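Local coordinates for acetyltransferase (Sinorhizobium meliloti, PDB 4JXR), which probably transfers the acetyl group of acetyl-CoA to an acceptor, as a phosphinothricin-type acetyltransferase of the GNAT superfamily, at residues A[122-127]-A[133-138]. Numbering follows the deposited sequence. Where two conformers were deposited one is given.
Sequences AVIGGA and ALHRAL
His135 sends its imidazole from helix 129-137 against Ala122 and Ile124, two residues on the same face of strand 119-125, and these three buried side chains make up the whole contact of 108 Å². Ala122 CB meets the CD2-NE2 side of the ring, 3.5 Å from His135 CD2 and equally near NE2. At the other end of the ring, Ile124 CD1 comes within 3.8 Å of His135 ND1. Both methyls approach obliquely, and the Ile124 and His135 side chains run alongside one another, pointing opposite ways. The ring reaches the sheet because its CG stands anti to the carbonyl carbon (chi1 -73°), while the extended CG1 branch of Ile124 (chi2 177°) brings CD1 forward. Both nitrogens of the buried ring are satisfied outside the two segments: ND1 hydrogen-bonds to Ser131 O, one helical turn back, and NE2 to Asp87 OD2 on the adjacent strand 84-91. Two bonds thus fix the ring's rotation. Phe140 adds an edge-to-face ring contact. Strand 119-125 and the following helix 129-137 form a beta-alpha unit of the GNAT fold, with the His135 side chain about 4 Å from that of Ile89 and the Ile124 side chain about 5 Å from that of His128, both acetyl-CoA-binding residues.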
loop_
_atom_site.group_PDB
_atom_site.type_symbol
_atom_site.label_atom_id
_atom_site.label_comp_id
_atom_site.label_asym_id
_atom_site.label_seq_id
_atom_site.Cartn_x
_atom_site.Cartn_y
_atom_site.Cartn_z
ATOM N N ALA A 122 0.005 2.257 -10.575
ATOM C CA ALA A 122 -1.066 3.195 -10.320
ATOM C C ALA A 122 -2.138 2.468 -9.495
ATOM O O ALA A 122 -2.541 1.367 -9.823
ATOM C CB ALA A 122 -1.671 3.715 -11.598
ATOM N N VAL A 123 -2.553 3.117 -8.429
ATOM C CA VAL A 123 -3.616 2.626 -7.543
ATOM C C VAL A 123 -4.762 3.587 -7.717
ATOM O O VAL A 123 -4.675 4.735 -7.259
ATOM C CB VAL A 123 -3.139 2.540 -6.088
ATOM C CG1 VAL A 123 -4.301 2.039 -5.223
ATOM C CG2 VAL A 123 -1.920 1.663 -5.956
ATOM N N ILE A 124 -5.771 3.211 -8.477
ATOM C CA ILE A 124 -6.784 4.108 -9.020
ATOM C C ILE A 124 -8.028 4.036 -8.159
ATOM O O ILE A 124 -8.785 3.058 -8.170
ATOM C CB ILE A 124 -7.075 3.776 -10.469
ATOM C CG1 ILE A 124 -5.708 4.020 -11.261
ATOM C CG2 ILE A 124 -8.186 4.679 -11.020
ATOM C CD1 ILE A 124 -5.777 3.668 -12.713
ATOM N N GLY A 125 -8.258 5.087 -7.400
ATOM C CA GLY A 125 -9.423 5.175 -6.522
ATOM C C GLY A 125 -10.697 5.159 -7.297
ATOM O O GLY A 125 -10.880 5.816 -8.341
ATOM N N GLY A 126 -11.611 4.363 -6.810
ATOM C CA GLY A 126 -12.874 4.201 -7.493
ATOM C C GLY A 126 -12.813 3.434 -8.764
ATOM O O GLY A 126 -13.853 3.279 -9.415
ATOM N N ALA A 127 -11.636 3.029 -9.218
ATOM C CA ALA A 127 -11.508 2.388 -10.520
ATOM C C ALA A 127 -12.127 3.260 -11.619
ATOM O O ALA A 127 -12.736 2.746 -12.543
ATOM C CB ALA A 127 -12.004 0.950 -10.502
ATOM N N ALA A 133 -8.128 4.650 -18.360
ATOM C CA ALA A 133 -7.836 4.864 -19.774
ATOM C C ALA A 133 -6.590 5.751 -19.958
ATOM O O ALA A 133 -5.812 5.521 -20.861
ATOM C CB ALA A 133 -9.029 5.460 -20.482
ATOM N N LEU A 134 -6.461 6.780 -19.139
ATOM C CA LEU A 134 -5.251 7.605 -19.182
ATOM C C LEU A 134 -3.998 6.774 -19.013
ATOM O O LEU A 134 -3.029 6.903 -19.732
ATOM C CB LEU A 134 -5.344 8.683 -18.071
ATOM C CG LEU A 134 -4.028 9.442 -17.804
ATOM C CD1 LEU A 134 -3.541 10.199 -19.019
ATOM C CD2 LEU A 134 -4.199 10.346 -16.594
ATOM N N HIS A 135 -4.039 5.910 -17.992
ATOM C CA HIS A 135 -2.884 5.065 -17.731
ATOM C C HIS A 135 -2.676 4.055 -18.851
ATOM O O HIS A 135 -1.552 3.827 -19.273
ATOM C CB HIS A 135 -3.014 4.396 -16.376
ATOM C CG HIS A 135 -2.799 5.337 -15.228
ATOM N ND1 HIS A 135 -3.749 6.206 -14.757
ATOM C CD2 HIS A 135 -1.701 5.593 -14.505
ATOM C CE1 HIS A 135 -3.219 6.945 -13.780
ATOM N NE2 HIS A 135 -1.970 6.586 -13.606
ATOM N N ARG A 136 -3.747 3.444 -19.371
ATOM C CA ARG A 136 -3.616 2.506 -20.473
ATOM C C ARG A 136 -2.923 3.174 -21.652
ATOM O O ARG A 136 -2.064 2.558 -22.289
ATOM C CB ARG A 136 -5.004 1.986 -20.894
ATOM C CG ARG A 136 -4.937 0.931 -21.979
ATOM C CD ARG A 136 -4.550 -0.423 -21.402
ATOM N NE ARG A 136 -4.239 -1.400 -22.405
ATOM C CZ ARG A 136 -3.014 -1.690 -22.797
ATOM N NH1 ARG A 136 -1.946 -1.190 -22.172
ATOM N NH2 ARG A 136 -2.854 -2.523 -23.824
ATOM N N ALA A 137 -3.264 4.407 -21.944
ATOM C CA ALA A 137 -2.686 5.140 -23.050
ATOM C C ALA A 137 -1.200 5.339 -22.922
ATOM O O ALA A 137 -0.521 5.524 -23.931
ATOM C CB ALA A 137 -3.351 6.506 -23.201
ATOM N N LEU A 138 -0.678 5.313 -21.704
ATOM C CA LEU A 138 0.735 5.444 -21.379
ATOM C C LEU A 138 1.379 4.088 -21.170
ATOM O O LEU A 138 2.501 4.025 -20.686
ATOM C CB LEU A 138 0.941 6.363 -20.151
ATOM C CG LEU A 138 1.238 7.836 -20.380
ATOM C CD1 LEU A 138 2.601 7.990 -21.013
ATOM C CD2 LEU A 138 0.191 8.420 -21.285
#